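PDB 4QYI: hypoxanthine phosphoribosyltransferase from Bacillus anthracis, which probably catalyses the transfer of a phosphoribosyl group from PRPP to hypoxanthine or guanine in purine salvage, with magnesium as cofactor. Local coordinates for residues A[65-70]-A[85-90]; A[131-136]-A[150-155]; A[20-25]-A[52-57]. All blocks are in the same frame, centred on the assembly; numbering follows the deposited sequence. Where two conformers were deposited one is given.

The centres of all three contacts lie 13 to 14 Å from the centre of the chain, and all are partly buried, yet each is held differently. Contact 1, at one margin of the mixed sheet, is a backbone and carboxylate contact in which main-chain N-H groups do most of the binding. Contact 2 reaches the same sheet on the opposite side of the chain's centre, about 25 Å away between centres, and joins an apolar end to a charged one. Contact 3 packs helix 15-32 against helix 48-55 by carbon contacts, with neither a hydrogen bond nor a salt bridge between its segments; strand 62-71 of contact 1 is the next element after helix 48-55. Contacts 1 and 3 also adjoin the second protein chain; contact 2 does not.

Contact 1: A[65-70]-A[85-90]; sequences DFISAS and LKDIDV
Backbone hydrogen bonds join 65-70 to 85-90 through Ser68, which forms an antiparallel hydrogen-bonded pair with Lys86. Ser68 N gives a nearly straight bond (169°) to Lys86 O, on a lone pair in the carbonyl plane. In return Ser68 O is gripped twice: by Lys86 N on an in-plane lone pair, and by Leu85 N, 2.7 Å away from Ser68 O and above the carbonyl plane. Two residues facing one make a classic beta bulge, placed where the chain leaves strand 82-84, outermost in this chain's mixed sheet, and changes direction; strand 62-71 is bonded on its other side to strand 38-43 of the phosphoribosyltransferase core.

The carboxylate of Asp65 holds the loop beyond the bulge. With CG anti to its backbone N (chi1 -161°), OD2 reaches two successive N-H groups: Asp89 N at 2.7 Å from OD2 on the syn lone pair, and Val90 N at 3.0 Å from OD2, above the carboxylate plane. OD1 turns back to Phe66 N.

Among the charged groups, Lys86 is bent at chi2 and chi4 so that NZ meets Asp87 O at 2.8 Å and forms a salt bridge with Asp89 OD1, 3.0 Å from NZ. A water accepting from NZ lies beside Asp65 OD1 and Phe66 O. Asp65 OD1 and Asp89 OD2 come within 3.8 Å of each other; each also forms a salt bridge to a basic side chain of the other subunit, which probably offsets their repulsion.

Carbon packing is lighter: Leu85 CD1 rests on Ser70 CB at 3.6 Å and Ile67 CB faces Ile88 CG2, while Ile67 CG1 lies against the carbonyl oxygen of Lys86.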
loop_
_atom_site.group_PDB
_atom_site.type_symbol
_atom_site.label_atom_id
_atom_site.label_comp_id
_atom_site.label_asym_id
_atom_site.label_seq_id
_atom_site.Cartn_x
_atom_site.Cartn_y
_atom_site.Cartn_z
ATOM N N ASP A 65 2.099 -1.133 -9.284
ATOM C CA ASP A 65 0.686 -1.459 -9.435
ATOM C C ASP A 65 0.415 -2.567 -8.415
ATOM O O ASP A 65 1.345 -3.093 -7.765
ATOM C CB ASP A 65 0.353 -1.898 -10.869
ATOM C CG ASP A 65 -1.156 -1.812 -11.199
ATOM O OD1 ASP A 65 -1.971 -1.422 -10.326
ATOM O OD2 ASP A 65 -1.527 -2.109 -12.357
ATOM N N PHE A 66 -0.859 -2.904 -8.268
ATOM C CA PHE A 66 -1.280 -3.894 -7.306
ATOM C C PHE A 66 -2.148 -4.988 -7.914
ATOM O O PHE A 66 -2.849 -4.781 -8.905
ATOM C CB PHE A 66 -2.089 -3.210 -6.210
ATOM C CG PHE A 66 -1.344 -2.147 -5.484
ATOM C CD1 PHE A 66 -0.461 -2.491 -4.473
ATOM C CD2 PHE A 66 -1.515 -0.817 -5.800
ATOM C CE1 PHE A 66 0.249 -1.529 -3.796
ATOM C CE2 PHE A 66 -0.803 0.165 -5.121
ATOM C CZ PHE A 66 0.080 -0.195 -4.123
ATOM N N ILE A 67 -2.086 -6.155 -7.296
ATOM C CA ILE A 67 -2.919 -7.268 -7.687
ATOM C C ILE A 67 -3.532 -7.836 -6.420
ATOM O O ILE A 67 -2.909 -7.824 -5.355
ATOM C CB ILE A 67 -2.145 -8.341 -8.489
ATOM C CG1 ILE A 67 -3.107 -9.379 -9.057
ATOM C CG2 ILE A 67 -1.103 -9.032 -7.628
ATOM C CD1 ILE A 67 -2.505 -10.265 -10.136
ATOM N N SER A 68 -4.770 -8.300 -6.536
ATOM C CA SER A 68 -5.473 -8.900 -5.431
ATOM C C SER A 68 -6.040 -10.247 -5.885
ATOM O O SER A 68 -6.680 -10.339 -6.933
ATOM C CB SER A 68 -6.550 -7.981 -4.891
ATOM O OG SER A 68 -7.242 -8.650 -3.872
ATOM N N ALA A 69 -5.781 -11.288 -5.100
ATOM C CA ALA A 69 -6.247 -12.633 -5.417
ATOM C C ALA A 69 -6.815 -13.262 -4.174
ATOM O O ALA A 69 -6.295 -13.032 -3.088
ATOM C CB ALA A 69 -5.087 -13.465 -5.916
ATOM N N SER A 70 -7.889 -14.026 -4.302
ATOM C CA SER A 70 -8.436 -14.697 -3.123
ATOM C C SER A 70 -8.525 -16.199 -3.332
ATOM O O SER A 70 -8.558 -16.718 -4.463
ATOM C CB SER A 70 -9.804 -14.129 -2.727
ATOM O OG SER A 70 -10.767 -14.345 -3.730
ATOM N N LEU A 85 -9.119 -11.017 -7.983
ATOM C CA LEU A 85 -10.104 -10.023 -7.573
ATOM C C LEU A 85 -9.830 -8.691 -8.217
ATOM O O LEU A 85 -10.755 -7.941 -8.498
ATOM C CB LEU A 85 -10.086 -9.818 -6.053
ATOM C CG LEU A 85 -10.507 -11.014 -5.209
ATOM C CD1 LEU A 85 -10.387 -10.697 -3.712
ATOM C CD2 LEU A 85 -11.930 -11.397 -5.556
ATOM N N LYS A 86 -8.553 -8.377 -8.403
ATOM C CA LYS A 86 -8.147 -7.141 -9.044
ATOM C C LYS A 86 -6.917 -7.463 -9.851
ATOM O O LYS A 86 -5.877 -7.833 -9.309
ATOM C CB LYS A 86 -7.829 -6.030 -8.021
ATOM C CG LYS A 86 -7.351 -4.703 -8.646
ATOM C CD LYS A 86 -8.459 -4.013 -9.440
ATOM C CE LYS A 86 -7.995 -2.687 -10.056
ATOM N NZ LYS A 86 -6.979 -2.821 -11.165
ATOM N N ASP A 87 -7.038 -7.285 -11.159
ATOM C CA ASP A 87 -5.970 -7.540 -12.076
ATOM C C ASP A 87 -5.167 -6.238 -12.254
ATOM O O ASP A 87 -5.586 -5.180 -11.814
ATOM C CB ASP A 87 -6.583 -7.953 -13.407
ATOM C CG ASP A 87 -5.625 -8.711 -14.305
ATOM O OD1 ASP A 87 -4.444 -8.895 -13.941
ATOM O OD2 ASP A 87 -6.106 -9.219 -15.352
ATOM N N ILE A 88 -4.023 -6.315 -12.901
ATOM C CA ILE A 88 -3.227 -5.116 -13.073
ATOM C C ILE A 88 -3.778 -4.181 -14.146
ATOM O O ILE A 88 -4.389 -4.614 -15.126
ATOM C CB ILE A 88 -1.764 -5.450 -13.376
ATOM C CG1 ILE A 88 -1.644 -6.305 -14.632
ATOM C CG2 ILE A 88 -1.129 -6.188 -12.201
ATOM C CD1 ILE A 88 -0.206 -6.396 -15.127
ATOM N N ASP A 89 -3.505 -2.899 -13.962
ATOM C CA ASP A 89 -3.883 -1.870 -14.901
ATOM C C ASP A 89 -2.725 -1.496 -15.804
ATOM O O ASP A 89 -2.945 -1.086 -16.919
ATOM C CB ASP A 89 -4.223 -0.586 -14.149
ATOM C CG ASP A 89 -5.341 -0.778 -13.179
ATOM O OD1 ASP A 89 -6.378 -1.287 -13.615
ATOM O OD2 ASP A 89 -5.180 -0.412 -11.995
ATOM N N VAL A 90 -1.502 -1.592 -15.307
ATOM C CA VAL A 90 -0.342 -1.155 -16.087
ATOM C C VAL A 90 0.108 -2.149 -17.119
ATOM O O VAL A 90 -0.159 -3.347 -17.031
ATOM C CB VAL A 90 0.863 -0.836 -15.199
ATOM C CG1 VAL A 90 0.543 0.325 -14.279
ATOM C CG2 VAL A 90 1.302 -2.067 -14.398
HETATM O O HOH W 1 -4.372 -2.432 -9.637
#

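Contact 2: A[131-136]-A[150-155]; sequences LDKPER and IPDEFI
The guanidinium of Arg136 and the carboxylate of Asp152 are turned 38° against each other, with Asp152 OD1 at the guanidinium edge, near its plane. NH1 of Arg136 stands 2.6 Å from Asp152 OD1, a salt bridge whose hydrogen bond is bent (127°) and weak. The Arg136 chain, folded at chi2 and chi3, also brings CD to 3.1 Å from Asp152 OD2, so the acid lies across the aliphatic part of the arginine as well as at its tip.

Lys133 crosses the same carboxylate at about a right angle. Its chain bends once, at chi3 (76°), laying CE 3.4 Å from Asp152 OD1 and carrying NZ on to Glu153 O, 3.1 Å from NZ and above that carbonyl's plane. The ion pair of Lys133 NZ with Asp152 OD1 is long, at 3.7 Å, but completes a three-residue network. Asp152 is at the centre of an inverse gamma turn, with CG anti to its backbone N, and its carboxylate faces both cationic side chains.

Further in, Ile150 N bonds to Asp132 O at 3.2 Å, nearly along the C=O axis. Beyond it Leu131 CD2 presses on Ile150 CD1 at 3.3 Å, closer than methyl groups normally pack, while Leu131 CD1 meets Ile155 CG1 tip to tip. Leu12 and Ile13 of strand 8-13 and Ile172 pack on this apolar cluster, which joins the mixed sheet to the small antiparallel sheet.

Two cationic side chains sharing one carboxylate would be expected to favour its ionised form, while the buried lysine gains a main-chain acceptor in Glu153 O.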
loop_
_atom_site.group_PDB
_atom_site.type_symbol
_atom_site.label_atom_id
_atom_site.label_comp_id
_atom_site.label_asym_id
_atom_site.label_seq_id
_atom_site.Cartn_x
_atom_site.Cartn_y
_atom_site.Cartn_z
ATOM N N LEU A 131 9.481 -12.464 3.603
ATOM C CA LEU A 131 9.678 -13.688 4.372
ATOM C C LEU A 131 9.510 -14.919 3.502
ATOM O O LEU A 131 8.655 -14.938 2.616
ATOM C CB LEU A 131 8.664 -13.737 5.499
ATOM C CG LEU A 131 8.559 -12.477 6.371
ATOM C CD1 LEU A 131 7.375 -12.614 7.323
ATOM C CD2 LEU A 131 9.838 -12.180 7.130
ATOM N N ASP A 132 10.335 -15.939 3.750
ATOM C CA ASP A 132 10.304 -17.174 2.984
ATOM C C ASP A 132 10.305 -18.367 3.951
ATOM O O ASP A 132 10.991 -18.351 4.989
ATOM C CB ASP A 132 11.518 -17.248 2.031
ATOM C CG ASP A 132 11.360 -18.306 0.929
ATOM O OD1 ASP A 132 10.215 -18.708 0.653
ATOM O OD2 ASP A 132 12.373 -18.677 0.276
ATOM N N LYS A 133 9.528 -19.385 3.600
ATOM C CA LYS A 133 9.421 -20.618 4.379
ATOM C C LYS A 133 9.575 -21.732 3.362
ATOM O O LYS A 133 8.588 -22.348 2.982
ATOM C CB LYS A 133 8.049 -20.712 5.087
ATOM C CG LYS A 133 7.805 -19.572 6.101
ATOM C CD LYS A 133 6.428 -19.151 6.683
ATOM C CE LYS A 133 5.711 -19.951 7.770
ATOM N NZ LYS A 133 4.460 -19.229 8.193
ATOM N N PRO A 134 10.813 -21.969 2.889
ATOM C CA PRO A 134 11.061 -22.976 1.856
ATOM C C PRO A 134 10.737 -24.396 2.279
ATOM O O PRO A 134 10.592 -25.243 1.409
ATOM C CB PRO A 134 12.562 -22.838 1.548
ATOM C CG PRO A 134 13.008 -21.591 2.213
ATOM C CD PRO A 134 12.054 -21.324 3.334
ATOM N N GLU A 135 10.624 -24.646 3.587
ATOM C CA GLU A 135 10.299 -25.980 4.095
ATOM C C GLU A 135 8.830 -26.279 3.854
ATOM O O GLU A 135 8.388 -27.416 3.967
ATOM C CB GLU A 135 10.564 -26.089 5.599
ATOM C CG GLU A 135 11.965 -25.685 6.025
ATOM C CD GLU A 135 12.227 -24.185 5.910
ATOM O OE1 GLU A 135 11.310 -23.408 5.567
ATOM O OE2 GLU A 135 13.365 -23.759 6.171
ATOM N N ARG A 136 8.065 -25.246 3.527
ATOM C CA ARG A 136 6.644 -25.416 3.278
ATOM C C ARG A 136 6.302 -25.527 1.793
ATOM O O ARG A 136 5.126 -25.646 1.442
ATOM C CB ARG A 136 5.874 -24.251 3.911
ATOM C CG ARG A 136 5.815 -24.245 5.435
ATOM C CD ARG A 136 4.668 -25.097 5.957
ATOM N NE ARG A 136 3.387 -24.657 5.395
ATOM C CZ ARG A 136 2.694 -23.590 5.795
ATOM N NH1 ARG A 136 3.148 -22.811 6.762
ATOM N NH2 ARG A 136 1.544 -23.281 5.205
ATOM N N ILE A 150 12.118 -17.667 7.883
ATOM C CA ILE A 150 11.513 -17.871 9.174
ATOM C C ILE A 150 10.955 -19.267 9.392
ATOM O O ILE A 150 10.607 -19.951 8.449
ATOM C CB ILE A 150 10.418 -16.809 9.323
ATOM C CG1 ILE A 150 11.154 -15.520 9.602
ATOM C CG2 ILE A 150 9.414 -17.151 10.423
ATOM C CD1 ILE A 150 10.266 -14.318 9.632
ATOM N N PRO A 151 10.908 -19.709 10.658
ATOM C CA PRO A 151 10.349 -21.026 10.933
ATOM C C PRO A 151 8.839 -21.004 10.725
ATOM O O PRO A 151 8.226 -19.940 10.843
ATOM C CB PRO A 151 10.719 -21.271 12.405
ATOM C CG PRO A 151 10.969 -19.920 12.982
ATOM C CD PRO A 151 11.516 -19.099 11.855
ATOM N N ASP A 152 8.268 -22.163 10.401
ATOM C CA ASP A 152 6.837 -22.303 10.166
ATOM C C ASP A 152 6.002 -21.979 11.404
ATOM O O ASP A 152 5.626 -22.866 12.180
ATOM C CB ASP A 152 6.518 -23.716 9.684
ATOM C CG ASP A 152 5.087 -23.851 9.213
ATOM O OD1 ASP A 152 4.437 -22.814 8.977
ATOM O OD2 ASP A 152 4.614 -24.986 9.046
ATOM N N GLU A 153 5.737 -20.688 11.575
ATOM C CA GLU A 153 4.952 -20.188 12.682
ATOM C C GLU A 153 4.100 -18.989 12.242
ATOM O O GLU A 153 4.368 -18.377 11.208
ATOM C CB GLU A 153 5.913 -19.785 13.799
ATOM C CG GLU A 153 5.296 -19.098 15.002
ATOM C CD GLU A 153 6.351 -18.699 16.018
ATOM O OE1 GLU A 153 7.203 -17.848 15.671
ATOM O OE2 GLU A 153 6.315 -19.219 17.158
ATOM N N PHE A 154 3.078 -18.666 13.028
ATOM C CA PHE A 154 2.182 -17.535 12.733
ATOM C C PHE A 154 2.857 -16.233 13.110
ATOM O O PHE A 154 3.364 -16.084 14.212
ATOM C CB PHE A 154 0.850 -17.652 13.484
ATOM C CG PHE A 154 0.080 -18.888 13.134
ATOM C CD1 PHE A 154 -0.359 -19.101 11.836
ATOM C CD2 PHE A 154 -0.213 -19.837 14.104
ATOM C CE1 PHE A 154 -1.060 -20.249 11.510
ATOM C CE2 PHE A 154 -0.923 -20.980 13.787
ATOM C CZ PHE A 154 -1.346 -21.188 12.487
ATOM N N ILE A 155 2.845 -15.272 12.199
ATOM C CA ILE A 155 3.481 -14.001 12.460
ATOM C C ILE A 155 2.565 -12.853 12.077
ATOM O O ILE A 155 1.650 -13.019 11.275
ATOM C CB ILE A 155 4.802 -13.884 11.663
ATOM C CG1 ILE A 155 4.546 -13.857 10.130
ATOM C CG2 ILE A 155 5.758 -15.001 12.085
ATOM C CD1 ILE A 155 3.897 -15.096 9.542
#

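Contact 3: A[20-25]-A[52-57]; sequences EKVKEL and ADLIRH
Lys23 CG sits over one face of the His57 ring, 3.8 Å from the ring centroid and 20° off the ring normal, a CH-pi contact displaced toward NE2 and CE1. Next to it Val22 sends CG1, anti to its backbone N (chi1 176°), against the main chain of the facing helix, 3.6 Å from Leu54 CA. Leu54 returns the contact: CD1 reaches past Val22 O to Leu25 CB, at 4.1 Å from that carbon.

Behind this shell, bonds within each segment set the groups. The extended Lys23 chain passes the ring and ends in a salt bridge, NZ to Glu20 OE1 at 2.9 Å, on the syn lone pair. The imidazole is steadied by a weak bond from His57 ND1 to Asp53 O. Asp53 itself bonds to Tyr158 through OD2 and forms a salt bridge through OD1 with Arg56 NH2, whose hydrogen bond is weak.

Ala26 and Ile29 continue the surface of helix 15-32 that Leu54 packs on. Asp53 and Arg56 also form salt bridges with the other subunit. Helix 48-55 connects the adjacent parallel strands 38-43 and 62-71, a beta-alpha-beta crossover, and helix 15-32 packs on it.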
loop_
_atom_site.group_PDB
_atom_site.type_symbol
_atom_site.label_atom_id
_atom_site.label_comp_id
_atom_site.label_asym_id
_atom_site.label_seq_id
_atom_site.Cartn_x
_atom_site.Cartn_y
_atom_site.Cartn_z
ATOM N N GLU A 20 17.131 -2.316 7.584
ATOM C CA GLU A 20 18.413 -2.700 6.980
ATOM C C GLU A 20 18.225 -3.727 5.847
ATOM O O GLU A 20 18.817 -3.606 4.773
ATOM C CB GLU A 20 19.392 -3.250 8.026
ATOM C CG GLU A 20 20.009 -2.156 8.872
ATOM C CD GLU A 20 20.791 -1.186 8.017
ATOM O OE1 GLU A 20 20.463 0.004 8.111
ATOM O OE2 GLU A 20 21.656 -1.602 7.202
ATOM N N LYS A 21 17.412 -4.743 6.096
ATOM C CA LYS A 21 17.216 -5.779 5.089
ATOM C C LYS A 21 16.528 -5.254 3.833
ATOM O O LYS A 21 16.885 -5.628 2.728
ATOM C CB LYS A 21 16.421 -6.951 5.649
ATOM C CG LYS A 21 16.303 -8.095 4.655
ATOM C CD LYS A 21 17.657 -8.639 4.273
ATOM C CE LYS A 21 18.284 -9.375 5.432
ATOM N NZ LYS A 21 19.651 -9.835 5.090
ATOM N N VAL A 22 15.541 -4.391 4.015
ATOM C CA VAL A 22 14.845 -3.822 2.887
ATOM C C VAL A 22 15.834 -3.038 2.029
ATOM O O VAL A 22 15.807 -3.149 0.807
ATOM C CB VAL A 22 13.613 -3.015 3.352
ATOM C CG1 VAL A 22 12.929 -2.325 2.191
ATOM C CG2 VAL A 22 12.623 -3.961 4.042
ATOM N N LYS A 23 16.715 -2.262 2.658
ATOM C CA LYS A 23 17.723 -1.492 1.920
ATOM C C LYS A 23 18.610 -2.427 1.086
ATOM O O LYS A 23 18.990 -2.118 -0.038
ATOM C CB LYS A 23 18.649 -0.734 2.886
ATOM C CG LYS A 23 18.073 0.399 3.729
ATOM C CD LYS A 23 19.194 0.961 4.590
ATOM C CE LYS A 23 18.663 1.883 5.664
ATOM N NZ LYS A 23 19.724 2.385 6.590
ATOM N N GLU A 24 18.976 -3.544 1.681
ATOM C CA GLU A 24 19.814 -4.522 1.017
ATOM C C GLU A 24 19.121 -5.188 -0.173
ATOM O O GLU A 24 19.737 -5.409 -1.216
ATOM C CB GLU A 24 20.262 -5.555 2.039
ATOM C CG GLU A 24 20.851 -6.838 1.438
ATOM C CD GLU A 24 21.417 -7.755 2.501
ATOM O OE1 GLU A 24 22.179 -8.673 2.130
ATOM O OE2 GLU A 24 21.107 -7.556 3.702
ATOM N N LEU A 25 17.838 -5.507 -0.027
ATOM C CA LEU A 25 17.094 -6.099 -1.139
ATOM C C LEU A 25 16.990 -5.110 -2.296
ATOM O O LEU A 25 17.098 -5.489 -3.458
ATOM C CB LEU A 25 15.696 -6.520 -0.700
ATOM C CG LEU A 25 15.658 -7.686 0.279
ATOM C CD1 LEU A 25 14.229 -7.953 0.706
ATOM C CD2 LEU A 25 16.302 -8.942 -0.289
ATOM N N ALA A 52 6.033 -0.189 0.013
ATOM C CA ALA A 52 6.234 1.235 0.221
ATOM C C ALA A 52 7.697 1.502 0.620
ATOM O O ALA A 52 8.317 2.414 0.102
ATOM C CB ALA A 52 5.287 1.765 1.295
ATOM N N ASP A 53 8.251 0.680 1.514
ATOM C CA ASP A 53 9.627 0.880 1.961
ATOM C C ASP A 53 10.650 0.475 0.906
ATOM O O ASP A 53 11.640 1.174 0.693
ATOM C CB ASP A 53 9.919 0.092 3.238
ATOM C CG ASP A 53 9.204 0.652 4.460
ATOM O OD1 ASP A 53 8.627 1.768 4.408
ATOM O OD2 ASP A 53 9.251 -0.040 5.491
ATOM N N LEU A 54 10.411 -0.652 0.243
ATOM C CA LEU A 54 11.342 -1.142 -0.765
ATOM C C LEU A 54 11.532 -0.174 -1.927
ATOM O O LEU A 54 12.667 0.150 -2.314
ATOM C CB LEU A 54 10.829 -2.465 -1.326
ATOM C CG LEU A 54 11.713 -3.160 -2.375
ATOM C CD1 LEU A 54 12.980 -3.693 -1.725
ATOM C CD2 LEU A 54 10.933 -4.292 -3.027
ATOM N N ILE A 55 10.434 0.301 -2.493
ATOM C CA ILE A 55 10.562 1.171 -3.665
ATOM C C ILE A 55 11.256 2.498 -3.405
ATOM O O ILE A 55 11.886 3.061 -4.315
ATOM C CB ILE A 55 9.226 1.390 -4.399
ATOM C CG1 ILE A 55 8.264 2.250 -3.573
ATOM C CG2 ILE A 55 8.630 0.033 -4.782
ATOM C CD1 ILE A 55 6.967 2.536 -4.305
ATOM N N ARG A 56 11.176 2.982 -2.176
ATOM C CA ARG A 56 11.812 4.240 -1.816
ATOM C C ARG A 56 13.344 4.164 -1.776
ATOM O O ARG A 56 14.002 5.189 -1.728
ATOM C CB ARG A 56 11.231 4.803 -0.521
ATOM C CG ARG A 56 9.873 5.434 -0.755
ATOM C CD ARG A 56 9.314 6.059 0.493
ATOM N NE ARG A 56 8.820 5.044 1.400
ATOM C CZ ARG A 56 8.239 5.286 2.566
ATOM N NH1 ARG A 56 8.108 6.540 3.004
ATOM N NH2 ARG A 56 7.802 4.269 3.299
ATOM N N HIS A 57 13.885 2.949 -1.787
ATOM C CA HIS A 57 15.323 2.733 -1.839
ATOM C C HIS A 57 15.779 2.388 -3.244
ATOM O O HIS A 57 16.974 2.334 -3.495
ATOM C CB HIS A 57 15.761 1.635 -0.880
ATOM C CG HIS A 57 15.702 2.057 0.555
ATOM N ND1 HIS A 57 14.782 1.562 1.452
ATOM C CD2 HIS A 57 16.423 2.983 1.230
ATOM C CE1 HIS A 57 14.956 2.148 2.624
ATOM N NE2 HIS A 57 15.943 3.013 2.515
#